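PDB 2ZBV: uncharacterized conserved protein from Thermotoga maritima, which binds adenosine between its subunits and probably acts on S-adenosyl-L-methionine, as do the SAM hydrolases and SAM-dependent halogenases of its family. Local coordinates for residues 8-13 with 35-40; 44-49 with 93-98; 50-55 with 233-238; 75-80 with 130-135. One frame throughout, in Å; residues are numbered along the deposited sequence.

Overall arrangement
Contacts 1, 2 and 4 lie in the N-terminal domain, and contact 3 ties that domain to the C-terminal one. From the N terminus, contact 1 (8-13 with 35-40) closes first, joining the loops after strands 2-6 and 31-33. Contact 2 then opens on helix 43-54 and closes at 93-98, where helix 97-103 begins. Contact 3 starts at 50-55 on the same helix and ends at 233-238, so it crosses contact 2. Contact 4 joins strand 77-82 to helix 127-140. It crosses contact 2 and lies wholly within the span of contact 3. Contact 2 touches each of the others: Lys-45 pairs with Glu-39, and Leu-96 packs on Leu-50 and Met-80.

Contact 1: 8-13 with 35-40; sequences WGLKSH and THEVEP. With ADN (adenosine), chain D.
Two loops that follow the neighbouring parallel strands 2-6 and 31-33 meet here, beside the adenosine pocket at the subunit interface. Backbone bonding comes first. Gly-9 N donates to His-36 O at 2.6 Å, in the plane of that carbonyl. Gly-9 has a positive phi of 84°, where a CB would collide with the carbonyl O of Trp-8.

The carboxylate of Glu-37 adds a second polar link. Its chain bends at chi2 (-54°), which brings the tip back to the other loop although CB points away from it. Glu-37 OE2 takes a weak hydrogen bond from Leu-10 N at 2.8 Å, and OE1 accepts from a water that also accepts from Leu-10 N. An alanine in place of Glu-37 would remove the weak bond to OE2 and the water's acceptor OE1, and would probably loosen the hold on Leu-10 N. Thr-35 OG1 accepts from Glu-37 N in an ST turn.

Apolar contact is slight. Leu-10 CD2 meets His-36 CD2 at 3.9 Å, the two side chains crossing at about a right angle. The His-36 ring is held by Asp-33 and Thr-6. Toward the ligand, Trp-8 presents its ring edge, with NE1 3.5 Å from adenosine O3'.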
loop_
_atom_site.group_PDB
_atom_site.type_symbol
_atom_site.label_atom_id
_atom_site.label_comp_id
_atom_site.label_asym_id
_atom_site.label_seq_id
_atom_site.Cartn_x
_atom_site.Cartn_y
_atom_site.Cartn_z
ATOM N N TRP A 8 0.390 -10.813 -4.194
ATOM C CA TRP A 8 0.298 -11.129 -2.769
ATOM C C TRP A 8 -0.590 -10.213 -1.932
ATOM O O TRP A 8 -1.103 -10.634 -0.900
ATOM C CB TRP A 8 1.688 -11.166 -2.126
ATOM C CG TRP A 8 2.684 -12.077 -2.798
ATOM C CD1 TRP A 8 2.453 -12.944 -3.830
ATOM C CD2 TRP A 8 4.090 -12.119 -2.547
ATOM N NE1 TRP A 8 3.634 -13.510 -4.247
ATOM C CE2 TRP A 8 4.656 -13.021 -3.476
ATOM C CE3 TRP A 8 4.932 -11.474 -1.629
ATOM C CZ2 TRP A 8 6.031 -13.295 -3.518
ATOM C CZ3 TRP A 8 6.304 -11.745 -1.670
ATOM C CH2 TRP A 8 6.836 -12.648 -2.610
ATOM N N GLY A 9 -0.767 -8.976 -2.370
ATOM C CA GLY A 9 -1.587 -8.031 -1.622
ATOM C C GLY A 9 -0.764 -7.362 -0.530
ATOM O O GLY A 9 0.202 -7.937 -0.048
ATOM N N LEU A 10 -1.140 -6.150 -0.135
ATOM C CA LEU A 10 -0.412 -5.430 0.908
ATOM C C LEU A 10 -1.005 -5.698 2.286
ATOM O O LEU A 10 -0.455 -5.277 3.308
ATOM C CB LEU A 10 -0.419 -3.924 0.623
ATOM C CG LEU A 10 0.498 -3.438 -0.507
ATOM C CD1 LEU A 10 0.326 -1.936 -0.699
ATOM C CD2 LEU A 10 1.949 -3.766 -0.180
ATOM N N LYS A 11 -2.125 -6.405 2.310
ATOM C CA LYS A 11 -2.789 -6.733 3.563
ATOM C C LYS A 11 -2.047 -7.829 4.334
ATOM O O LYS A 11 -1.959 -7.785 5.562
ATOM C CB LYS A 11 -4.237 -7.159 3.289
ATOM C CG LYS A 11 -4.985 -7.625 4.523
ATOM C CD LYS A 11 -6.474 -7.777 4.261
ATOM C CE LYS A 11 -7.174 -8.379 5.478
ATOM N NZ LYS A 11 -6.876 -7.620 6.732
ATOM N N SER A 12 -1.513 -8.813 3.619
ATOM C CA SER A 12 -0.776 -9.893 4.274
ATOM C C SER A 12 0.658 -9.453 4.567
ATOM O O SER A 12 1.111 -8.414 4.083
ATOM C CB SER A 12 -0.756 -11.144 3.388
ATOM O OG SER A 12 -2.065 -11.659 3.207
ATOM N N HIS A 13 1.366 -10.256 5.355
ATOM C CA HIS A 13 2.751 -9.969 5.718
ATOM C C HIS A 13 3.748 -10.552 4.712
ATOM O O HIS A 13 4.962 -10.423 4.885
ATOM C CB HIS A 13 3.056 -10.543 7.108
ATOM C CG HIS A 13 2.965 -12.037 7.177
ATOM N ND1 HIS A 13 1.777 -12.702 7.388
ATOM C CD2 HIS A 13 3.910 -12.994 7.019
ATOM C CE1 HIS A 13 1.991 -14.006 7.358
ATOM N NE2 HIS A 13 3.277 -14.210 7.134
ATOM N N THR A 35 3.692 -3.043 -7.933
ATOM C CA THR A 35 2.360 -3.293 -7.377
ATOM C C THR A 35 2.285 -4.695 -6.807
ATOM O O THR A 35 2.937 -5.610 -7.290
ATOM C CB THR A 35 1.191 -3.140 -8.383
ATOM O OG1 THR A 35 -0.042 -3.430 -7.703
ATOM C CG2 THR A 35 1.321 -4.104 -9.534
ATOM N N HIS A 36 1.491 -4.849 -5.761
ATOM C CA HIS A 36 1.319 -6.146 -5.130
ATOM C C HIS A 36 -0.154 -6.489 -5.154
ATOM O O HIS A 36 -0.603 -7.410 -4.464
ATOM C CB HIS A 36 1.837 -6.091 -3.697
ATOM C CG HIS A 36 3.320 -5.922 -3.615
ATOM N ND1 HIS A 36 4.197 -6.900 -4.025
ATOM C CD2 HIS A 36 4.080 -4.867 -3.239
ATOM C CE1 HIS A 36 5.435 -6.457 -3.907
ATOM N NE2 HIS A 36 5.392 -5.225 -3.432
ATOM N N GLU A 37 -0.897 -5.741 -5.968
ATOM C CA GLU A 37 -2.334 -5.929 -6.076
ATOM C C GLU A 37 -2.821 -6.548 -7.380
ATOM O O GLU A 37 -3.971 -6.343 -7.764
ATOM C CB GLU A 37 -3.057 -4.598 -5.861
ATOM C CG GLU A 37 -2.711 -3.890 -4.560
ATOM C CD GLU A 37 -2.902 -4.772 -3.346
ATOM O OE1 GLU A 37 -3.936 -5.467 -3.273
ATOM O OE2 GLU A 37 -2.022 -4.764 -2.459
ATOM N N VAL A 38 -1.957 -7.275 -8.080
ATOM C CA VAL A 38 -2.408 -7.949 -9.292
ATOM C C VAL A 38 -3.448 -8.926 -8.759
ATOM O O VAL A 38 -3.238 -9.519 -7.704
ATOM C CB VAL A 38 -1.287 -8.781 -9.958
ATOM C CG1 VAL A 38 -1.880 -9.628 -11.086
ATOM C CG2 VAL A 38 -0.194 -7.866 -10.490
ATOM N N GLU A 39 -4.563 -9.096 -9.459
ATOM C CA GLU A 39 -5.583 -10.020 -8.982
ATOM C C GLU A 39 -4.967 -11.401 -8.849
ATOM O O GLU A 39 -4.132 -11.798 -9.664
ATOM C CB GLU A 39 -6.778 -10.073 -9.943
ATOM C CG GLU A 39 -7.386 -8.708 -10.238
ATOM C CD GLU A 39 -6.638 -7.963 -11.333
ATOM O OE1 GLU A 39 -6.914 -8.230 -12.523
ATOM O OE2 GLU A 39 -5.769 -7.126 -11.012
ATOM N N PRO A 40 -5.364 -12.150 -7.812
ATOM C CA PRO A 40 -4.837 -13.496 -7.585
ATOM C C PRO A 40 -4.661 -14.345 -8.851
ATOM O O PRO A 40 -5.581 -14.479 -9.654
ATOM C CB PRO A 40 -5.851 -14.100 -6.620
ATOM C CG PRO A 40 -6.233 -12.914 -5.777
ATOM C CD PRO A 40 -6.400 -11.812 -6.815
HETATM O "O5'" ADN D . 4.193 -18.458 -3.485
HETATM C "C5'" ADN D . 3.435 -17.287 -3.810
HETATM C "C4'" ADN D . 2.386 -17.637 -4.862
HETATM O "O4'" ADN D . 1.428 -18.627 -4.377
HETATM C "C3'" ADN D . 1.538 -16.418 -5.297
HETATM O "O3'" ADN D . 2.136 -15.756 -6.410
HETATM C "C2'" ADN D . 0.162 -17.046 -5.610
HETATM O "O2'" ADN D . -0.204 -16.860 -6.978
HETATM C "C1'" ADN D . 0.292 -18.526 -5.260
HETATM N N9 ADN D . -0.932 -18.994 -4.586
HETATM C C8 ADN D . -1.367 -18.615 -3.333
HETATM N N7 ADN D . -2.484 -19.208 -3.043
HETATM C C5 ADN D . -2.847 -20.001 -4.075
HETATM C C6 ADN D . -3.945 -20.869 -4.334
HETATM N N6 ADN D . -4.951 -21.038 -3.392
HETATM N N1 ADN D . -3.982 -21.523 -5.516
HETATM C C2 ADN D . -3.015 -21.376 -6.445
HETATM N N3 ADN D . -1.968 -20.570 -6.239
HETATM C C4 ADN D . -1.848 -19.875 -5.086
HETATM O O HOH W 1 -4.004 -5.929 -0.447
#

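Contact 2: 44-49 with 93-98; sequences RKASHV and NGVLTV
Ser-47 lies over the turn 94-97, with its CB 3.1 Å from Val-95 O. Its CA makes a CH...O contact with the same oxygen, at 3.2 Å. The hydroxyl takes the crowded position between the backbone N and the carbonyl carbon (chi1 72°). From there OG donates back to Arg-44 O, one turn earlier in the helix, at 2.7 Å.

A methyl touches Ser-47 from the other segment: Val-98 CG2 comes within 3.4 Å of OG. This methyl also lies over one face of the His-48 ring. One residue before Ser-47, Ala-46 CB meets Val-95 CG2 at 3.7 Å. No direct hydrogen bond links the segments. A water bridges them instead, donating to Ser-47 O and to Val-95 O.

The turn is braced from within. Asn-93 OD1 accepts from Val-95 N in an Asx turn. Gly-94 O is gripped twice, by Thr-97 N and by Thr-97 OG1 at 2.6 Å. Gly-94 itself has a positive phi, with no space for a CB beside the carbonyl O of Asn-93.

The contact thus sets helix 43-54 against the start of helix 97-103. Val-95 also packs on Ala-90 of strand 87-91, and His-48 on Ala-175 of strand 169-177.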
loop_
_atom_site.group_PDB
_atom_site.type_symbol
_atom_site.label_atom_id
_atom_site.label_comp_id
_atom_site.label_asym_id
_atom_site.label_seq_id
_atom_site.Cartn_x
_atom_site.Cartn_y
_atom_site.Cartn_z
ATOM N N ARG A 44 -1.637 -13.069 -16.815
ATOM C CA ARG A 44 -1.835 -12.268 -18.025
ATOM C C ARG A 44 -1.775 -10.776 -17.692
ATOM O O ARG A 44 -1.101 -10.004 -18.380
ATOM C CB ARG A 44 -3.180 -12.591 -18.684
ATOM C CG ARG A 44 -3.404 -11.846 -20.007
ATOM C CD ARG A 44 -4.643 -12.356 -20.726
ATOM N NE ARG A 44 -4.554 -13.786 -21.021
ATOM C CZ ARG A 44 -3.742 -14.320 -21.931
ATOM N NH1 ARG A 44 -2.942 -13.545 -22.653
ATOM N NH2 ARG A 44 -3.722 -15.635 -22.113
ATOM N N LYS A 45 -2.485 -10.376 -16.639
ATOM C CA LYS A 45 -2.496 -8.977 -16.207
ATOM C C LYS A 45 -1.094 -8.558 -15.762
ATOM O O LYS A 45 -0.589 -7.496 -16.139
ATOM C CB LYS A 45 -3.484 -8.789 -15.048
ATOM C CG LYS A 45 -3.168 -7.597 -14.140
ATOM C CD LYS A 45 -3.227 -6.278 -14.883
ATOM C CE LYS A 45 -4.543 -5.569 -14.642
ATOM N NZ LYS A 45 -4.750 -5.190 -13.211
ATOM N N ALA A 46 -0.465 -9.399 -14.955
ATOM C CA ALA A 46 0.880 -9.103 -14.479
ATOM C C ALA A 46 1.874 -8.916 -15.642
ATOM O O ALA A 46 2.740 -8.045 -15.580
ATOM C CB ALA A 46 1.364 -10.224 -13.545
ATOM N N SER A 47 1.738 -9.712 -16.702
ATOM C CA SER A 47 2.666 -9.613 -17.836
ATOM C C SER A 47 2.592 -8.227 -18.464
ATOM O O SER A 47 3.610 -7.654 -18.843
ATOM C CB SER A 47 2.388 -10.713 -18.884
ATOM O OG SER A 47 1.195 -10.499 -19.629
ATOM N N HIS A 48 1.385 -7.678 -18.551
ATOM C CA HIS A 48 1.191 -6.335 -19.102
ATOM C C HIS A 48 1.720 -5.244 -18.172
ATOM O O HIS A 48 2.442 -4.345 -18.610
ATOM C CB HIS A 48 -0.293 -6.088 -19.374
ATOM C CG HIS A 48 -0.808 -6.817 -20.574
ATOM N ND1 HIS A 48 -0.382 -6.530 -21.853
ATOM C CD2 HIS A 48 -1.709 -7.821 -20.690
ATOM C CE1 HIS A 48 -0.998 -7.328 -22.706
ATOM N NE2 HIS A 48 -1.809 -8.121 -22.027
ATOM N N VAL A 49 1.346 -5.311 -16.894
ATOM C CA VAL A 49 1.803 -4.324 -15.906
ATOM C C VAL A 49 3.332 -4.298 -15.838
ATOM O O VAL A 49 3.943 -3.236 -15.742
ATOM C CB VAL A 49 1.266 -4.637 -14.480
ATOM C CG1 VAL A 49 1.879 -3.660 -13.479
ATOM C CG2 VAL A 49 -0.270 -4.506 -14.446
ATOM N N ASN A 93 5.959 -19.302 -16.176
ATOM C CA ASN A 93 4.535 -19.518 -16.429
ATOM C C ASN A 93 3.927 -18.547 -17.434
ATOM O O ASN A 93 2.706 -18.465 -17.558
ATOM C CB ASN A 93 3.747 -19.433 -15.119
ATOM C CG ASN A 93 3.867 -18.067 -14.458
ATOM O OD1 ASN A 93 4.377 -17.116 -15.059
ATOM N ND2 ASN A 93 3.397 -17.966 -13.221
ATOM N N GLY A 94 4.771 -17.801 -18.142
ATOM C CA GLY A 94 4.258 -16.866 -19.125
ATOM C C GLY A 94 4.165 -15.418 -18.666
ATOM O O GLY A 94 3.860 -14.541 -19.473
ATOM N N VAL A 95 4.422 -15.148 -17.387
ATOM C CA VAL A 95 4.346 -13.771 -16.901
ATOM C C VAL A 95 5.346 -12.840 -17.612
ATOM O O VAL A 95 5.106 -11.635 -17.739
ATOM C CB VAL A 95 4.532 -13.696 -15.349
ATOM C CG1 VAL A 95 5.969 -14.069 -14.937
ATOM C CG2 VAL A 95 4.174 -12.296 -14.860
ATOM N N LEU A 96 6.452 -13.399 -18.107
ATOM C CA LEU A 96 7.462 -12.598 -18.807
ATOM C C LEU A 96 7.223 -12.525 -20.312
ATOM O O LEU A 96 8.093 -12.072 -21.060
ATOM C CB LEU A 96 8.865 -13.163 -18.555
ATOM C CG LEU A 96 9.321 -13.213 -17.094
ATOM C CD1 LEU A 96 10.748 -13.746 -17.012
ATOM C CD2 LEU A 96 9.220 -11.816 -16.477
ATOM N N THR A 97 6.044 -12.957 -20.748
ATOM C CA THR A 97 5.696 -12.961 -22.166
ATOM C C THR A 97 5.841 -11.617 -22.880
ATOM O O THR A 97 6.467 -11.544 -23.946
ATOM C CB THR A 97 4.249 -13.453 -22.384
ATOM O OG1 THR A 97 4.162 -14.843 -22.062
ATOM C CG2 THR A 97 3.820 -13.253 -23.831
ATOM N N VAL A 98 5.273 -10.559 -22.303
ATOM C CA VAL A 98 5.325 -9.246 -22.936
ATOM C C VAL A 98 6.724 -8.628 -23.000
ATOM O O VAL A 98 7.132 -8.151 -24.057
ATOM C CB VAL A 98 4.337 -8.253 -22.262
ATOM C CG1 VAL A 98 4.230 -6.976 -23.101
ATOM C CG2 VAL A 98 2.950 -8.900 -22.119
HETATM O O HOH W 2 5.746 -9.537 -19.469
#

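Contact 3: 50-55 with 233-238; sequences LYRASL and DSAGFL
The guanidinium of Arg-52 lies flat on one face of the Phe-237 ring, with the planes 12° apart and the centres 3.8 Å apart. This is a cation-pi stack between helix 43-54 of the N-terminal domain and the C-terminal domain. At its edge, Phe-237 meets the edge of Tyr-51, CE2 to CE2 at 3.9 Å. One face of the Tyr-51 ring carries Leu-55 CG, four residues on.

An extended chain from CG to NE carries Arg-52 across to the ring. Its CG passes Ala-235 CB at 3.9 Å on the way. Leu-55 CD1 touches the same CB. Arg-52 NH1 forms a salt bridge with Asp-233 OD2 at 3.6 Å. The oxygen is well out of the guanidinium plane, so this is attraction of charges without a directed N-H. Arg-52 NH2 is hydrogen-bonded to Thr-185 O, and Asp-233 OD2 to Ser-184 OG; NH1 has a weak bond to the same hydroxyl. A leucine in place of Arg-52 would remove the flat cation and would probably weaken the link between the domains here.

The type I turn 233-236 leads into strand 237-242 and places Phe-237. Gly-236, which ends the turn, has a positive phi of 89°. Asp-233 OD1 accepts from Ala-235 N at 2.8 Å, an Asx turn, and also from Phe-237 N at 2.9 Å, both from above the carboxylate plane.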
loop_
_atom_site.group_PDB
_atom_site.type_symbol
_atom_site.label_atom_id
_atom_site.label_comp_id
_atom_site.label_asym_id
_atom_site.label_seq_id
_atom_site.Cartn_x
_atom_site.Cartn_y
_atom_site.Cartn_z
ATOM N N LEU A 50 3.941 -5.478 -15.888
ATOM C CA LEU A 50 5.400 -5.601 -15.833
ATOM C C LEU A 50 6.061 -4.847 -16.981
ATOM O O LEU A 50 6.959 -4.033 -16.777
ATOM C CB LEU A 50 5.803 -7.073 -15.915
ATOM C CG LEU A 50 7.307 -7.332 -16.025
ATOM C CD1 LEU A 50 7.993 -6.890 -14.740
ATOM C CD2 LEU A 50 7.547 -8.826 -16.279
ATOM N N TYR A 51 5.619 -5.121 -18.199
ATOM C CA TYR A 51 6.202 -4.437 -19.348
ATOM C C TYR A 51 6.062 -2.917 -19.243
ATOM O O TYR A 51 7.042 -2.185 -19.339
ATOM C CB TYR A 51 5.553 -4.917 -20.641
ATOM C CG TYR A 51 5.939 -4.065 -21.825
ATOM C CD1 TYR A 51 7.269 -3.974 -22.238
ATOM C CD2 TYR A 51 4.981 -3.314 -22.508
ATOM C CE1 TYR A 51 7.638 -3.154 -23.304
ATOM C CE2 TYR A 51 5.342 -2.487 -23.576
ATOM C CZ TYR A 51 6.668 -2.414 -23.964
ATOM O OH TYR A 51 7.025 -1.591 -25.003
ATOM N N ARG A 52 4.840 -2.443 -19.042
ATOM C CA ARG A 52 4.609 -1.007 -18.947
ATOM C C ARG A 52 5.425 -0.327 -17.857
ATOM O O ARG A 52 5.993 0.742 -18.080
ATOM C CB ARG A 52 3.109 -0.748 -18.786
ATOM C CG ARG A 52 2.363 -1.317 -19.979
ATOM C CD ARG A 52 0.870 -1.164 -19.947
ATOM N NE ARG A 52 0.303 -1.956 -21.038
ATOM C CZ ARG A 52 -0.934 -1.825 -21.502
ATOM N NH1 ARG A 52 -1.753 -0.926 -20.974
ATOM N NH2 ARG A 52 -1.348 -2.606 -22.492
ATOM N N ALA A 53 5.517 -0.941 -16.686
ATOM C CA ALA A 53 6.312 -0.332 -15.625
ATOM C C ALA A 53 7.808 -0.355 -15.954
ATOM O O ALA A 53 8.524 0.601 -15.645
ATOM C CB ALA A 53 6.073 -1.047 -14.314
ATOM N N SER A 54 8.271 -1.441 -16.579
ATOM C CA SER A 54 9.692 -1.603 -16.916
ATOM C C SER A 54 10.216 -0.521 -17.845
ATOM O O SER A 54 11.418 -0.256 -17.880
ATOM C CB SER A 54 9.952 -2.974 -17.562
ATOM O OG SER A 54 9.379 -3.064 -18.855
ATOM N N LEU A 55 9.312 0.093 -18.602
ATOM C CA LEU A 55 9.687 1.153 -19.524
ATOM C C LEU A 55 10.280 2.349 -18.780
ATOM O O LEU A 55 11.053 3.125 -19.350
ATOM C CB LEU A 55 8.466 1.612 -20.325
ATOM C CG LEU A 55 7.965 0.690 -21.438
ATOM C CD1 LEU A 55 6.611 1.198 -21.922
ATOM C CD2 LEU A 55 8.975 0.657 -22.591
ATOM N N ASP A 233 -2.264 6.255 -23.340
ATOM C CA ASP A 233 -1.941 6.273 -21.916
ATOM C C ASP A 233 -0.452 6.567 -21.723
ATOM O O ASP A 233 0.267 6.795 -22.692
ATOM C CB ASP A 233 -2.345 4.959 -21.214
ATOM C CG ASP A 233 -1.544 3.750 -21.679
ATOM O OD1 ASP A 233 -0.450 3.920 -22.250
ATOM O OD2 ASP A 233 -2.017 2.610 -21.449
ATOM N N SER A 234 0.004 6.569 -20.477
ATOM C CA SER A 234 1.395 6.889 -20.176
ATOM C C SER A 234 2.444 5.916 -20.715
ATOM O O SER A 234 3.629 6.233 -20.718
ATOM C CB SER A 234 1.574 7.047 -18.662
ATOM O OG SER A 234 1.266 5.848 -17.975
ATOM N N ALA A 235 2.016 4.742 -21.168
ATOM C CA ALA A 235 2.952 3.760 -21.701
ATOM C C ALA A 235 2.864 3.636 -23.224
ATOM O O ALA A 235 3.469 2.741 -23.818
ATOM C CB ALA A 235 2.709 2.400 -21.054
ATOM N N GLY A 236 2.105 4.529 -23.851
ATOM C CA GLY A 236 1.978 4.496 -25.299
ATOM C C GLY A 236 0.854 3.636 -25.852
ATOM O O GLY A 236 0.803 3.391 -27.058
ATOM N N PHE A 237 -0.047 3.179 -24.987
ATOM C CA PHE A 237 -1.164 2.346 -25.425
ATOM C C PHE A 237 -2.480 3.112 -25.531
ATOM O O PHE A 237 -2.706 4.099 -24.824
ATOM C CB PHE A 237 -1.343 1.168 -24.468
ATOM C CG PHE A 237 -0.300 0.097 -24.633
ATOM C CD1 PHE A 237 -0.400 -0.834 -25.664
ATOM C CD2 PHE A 237 0.797 0.039 -23.779
ATOM C CE1 PHE A 237 0.585 -1.811 -25.843
ATOM C CE2 PHE A 237 1.789 -0.931 -23.947
ATOM C CZ PHE A 237 1.683 -1.860 -24.982
ATOM N N LEU A 238 -3.348 2.648 -26.422
ATOM C CA LEU A 238 -4.638 3.285 -26.608
ATOM C C LEU A 238 -5.488 2.985 -25.383
ATOM O O LEU A 238 -5.681 1.822 -25.011
ATOM C CB LEU A 238 -5.327 2.756 -27.871
ATOM C CG LEU A 238 -6.660 3.440 -28.204
ATOM C CD1 LEU A 238 -6.914 3.371 -29.704
ATOM C CD2 LEU A 238 -7.790 2.787 -27.421
#

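Contact 4: 75-80 with 130-135; sequences RKAIVM and DIFAPV
Strand 77-80 and helix 130-135 run nearly parallel, with their axes 9.9 Å apart at closest approach and 21° between their directions. The helix segment is irregular: it has a wider pi-type turn at 130-132 and a kink at Pro-134, whose N makes no bond to the turn before. No hydrogen bond crosses between the two segments; the contact is packing, mostly of side chains.

Phe-132 carries much of the packing. Its CG is anti to the carbonyl carbon (chi1 -65°), and the ring reaches out to the strand. Phe-132 CE1 meets Ala-77 CB at 3.8 Å. The ring edge also faces the backbone N of Ile-78. One turn on, Val-135 CG1 and Val-79 CG2 meet tip to tip at 4.0 Å.

Arg-75 approaches the same ring from the loop before the strand. Its chain bends at chi2, and NH2 stops 3.8 Å from Phe-132 CE2. The guanidinium turns a face to Phe-132 CZ, with the two planes 67° apart, so the groups are not stacked. The charge of Arg-75 is engaged with Asp-68 in a salt bridge through NH2. Adenosine is bonded to Asp-68 N, so Arg-75, paired with the carboxylate, probably acts as a second-shell residue and would tend to keep Asp-68 ionised.

Helix 127-140 packs here on one face of the six-stranded mixed sheet. Phe-132 also touches Val-89 of strand 87-91 and Leu-64 of strand 62-66.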
loop_
_atom_site.group_PDB
_atom_site.type_symbol
_atom_site.label_atom_id
_atom_site.label_comp_id
_atom_site.label_asym_id
_atom_site.label_seq_id
_atom_site.Cartn_x
_atom_site.Cartn_y
_atom_site.Cartn_z
ATOM N N ARG A 75 6.981 -26.694 -12.632
ATOM C CA ARG A 75 7.210 -25.484 -13.408
ATOM C C ARG A 75 8.593 -24.949 -13.036
ATOM O O ARG A 75 8.983 -24.951 -11.863
ATOM C CB ARG A 75 6.118 -24.447 -13.109
ATOM C CG ARG A 75 6.184 -23.828 -11.715
ATOM C CD ARG A 75 6.869 -22.463 -11.742
ATOM N NE ARG A 75 6.961 -21.866 -10.410
ATOM C CZ ARG A 75 7.879 -22.189 -9.502
ATOM N NH1 ARG A 75 8.802 -23.107 -9.781
ATOM N NH2 ARG A 75 7.867 -21.606 -8.307
ATOM N N LYS A 76 9.336 -24.505 -14.041
ATOM C CA LYS A 76 10.684 -23.992 -13.826
ATOM C C LYS A 76 10.726 -22.598 -13.214
ATOM O O LYS A 76 9.833 -21.779 -13.436
ATOM C CB LYS A 76 11.452 -23.969 -15.156
ATOM C CG LYS A 76 11.684 -25.353 -15.793
ATOM C CD LYS A 76 12.363 -25.208 -17.158
ATOM C CE LYS A 76 12.476 -26.542 -17.901
ATOM N NZ LYS A 76 13.447 -27.480 -17.268
ATOM N N ALA A 77 11.774 -22.351 -12.440
ATOM C CA ALA A 77 12.021 -21.060 -11.817
ATOM C C ALA A 77 13.125 -20.520 -12.724
ATOM O O ALA A 77 14.127 -21.202 -12.947
ATOM C CB ALA A 77 12.537 -21.250 -10.402
ATOM N N ILE A 78 12.951 -19.314 -13.251
ATOM C CA ILE A 78 13.932 -18.772 -14.185
ATOM C C ILE A 78 14.353 -17.325 -13.965
ATOM O O ILE A 78 13.768 -16.598 -13.160
ATOM C CB ILE A 78 13.396 -18.852 -15.642
ATOM C CG1 ILE A 78 12.132 -17.993 -15.770
ATOM C CG2 ILE A 78 13.062 -20.288 -16.018
ATOM C CD1 ILE A 78 11.630 -17.844 -17.197
ATOM N N VAL A 79 15.393 -16.929 -14.698
ATOM C CA VAL A 79 15.913 -15.562 -14.682
ATOM C C VAL A 79 16.159 -15.240 -16.154
ATOM O O VAL A 79 16.918 -15.938 -16.832
ATOM C CB VAL A 79 17.251 -15.417 -13.914
ATOM C CG1 VAL A 79 17.765 -13.996 -14.068
ATOM C CG2 VAL A 79 17.066 -15.731 -12.436
HETATM N N MSE A 80 15.503 -14.194 -16.646
HETATM C CA MSE A 80 15.630 -13.796 -18.044
HETATM C C MSE A 80 16.352 -12.464 -18.182
HETATM O O MSE A 80 16.222 -11.574 -17.332
HETATM C CB MSE A 80 14.237 -13.697 -18.689
HETATM C CG MSE A 80 14.225 -13.254 -20.158
HETATM SE SE MSE A 80 12.469 -12.758 -20.806
HETATM C CE MSE A 80 11.846 -14.486 -21.334
ATOM N N ASP A 130 11.674 -17.807 -0.490
ATOM C CA ASP A 130 12.800 -18.722 -0.374
ATOM C C ASP A 130 13.738 -18.873 -1.553
ATOM O O ASP A 130 14.885 -19.288 -1.372
ATOM C CB ASP A 130 12.286 -20.106 0.030
ATOM C CG ASP A 130 11.468 -20.067 1.303
ATOM O OD1 ASP A 130 11.728 -19.176 2.140
ATOM O OD2 ASP A 130 10.577 -20.931 1.474
ATOM N N ILE A 131 13.264 -18.535 -2.746
ATOM C CA ILE A 131 14.076 -18.678 -3.947
ATOM C C ILE A 131 14.184 -17.421 -4.813
ATOM O O ILE A 131 15.286 -16.976 -5.132
ATOM C CB ILE A 131 13.536 -19.822 -4.830
ATOM C CG1 ILE A 131 13.514 -21.136 -4.037
ATOM C CG2 ILE A 131 14.393 -19.950 -6.093
ATOM C CD1 ILE A 131 12.987 -22.342 -4.833
ATOM N N PHE A 132 13.041 -16.856 -5.197
ATOM C CA PHE A 132 13.033 -15.674 -6.057
ATOM C C PHE A 132 13.616 -14.409 -5.455
ATOM O O PHE A 132 14.479 -13.772 -6.065
ATOM C CB PHE A 132 11.609 -15.388 -6.551
ATOM C CG PHE A 132 11.052 -16.460 -7.444
ATOM C CD1 PHE A 132 11.731 -16.843 -8.599
ATOM C CD2 PHE A 132 9.845 -17.083 -7.137
ATOM C CE1 PHE A 132 11.220 -17.830 -9.434
ATOM C CE2 PHE A 132 9.320 -18.076 -7.965
ATOM C CZ PHE A 132 10.005 -18.450 -9.114
ATOM N N ALA A 133 13.148 -14.035 -4.266
ATOM C CA ALA A 133 13.637 -12.817 -3.631
ATOM C C ALA A 133 15.146 -12.845 -3.400
ATOM O O ALA A 133 15.850 -11.926 -3.803
ATOM C CB ALA A 133 12.896 -12.567 -2.308
ATOM N N PRO A 134 15.666 -13.900 -2.754
ATOM C CA PRO A 134 17.116 -13.916 -2.536
ATOM C C PRO A 134 17.924 -13.904 -3.833
ATOM O O PRO A 134 18.983 -13.273 -3.908
ATOM C CB PRO A 134 17.329 -15.179 -1.691
ATOM C CG PRO A 134 16.141 -16.052 -2.034
ATOM C CD PRO A 134 15.017 -15.049 -2.097
ATOM N N VAL A 135 17.427 -14.589 -4.857
ATOM C CA VAL A 135 18.118 -14.606 -6.139
ATOM C C VAL A 135 18.168 -13.192 -6.722
ATOM O O VAL A 135 19.222 -12.739 -7.193
ATOM C CB VAL A 135 17.431 -15.571 -7.126
ATOM C CG1 VAL A 135 17.901 -15.303 -8.550
ATOM C CG2 VAL A 135 17.769 -17.012 -6.739
#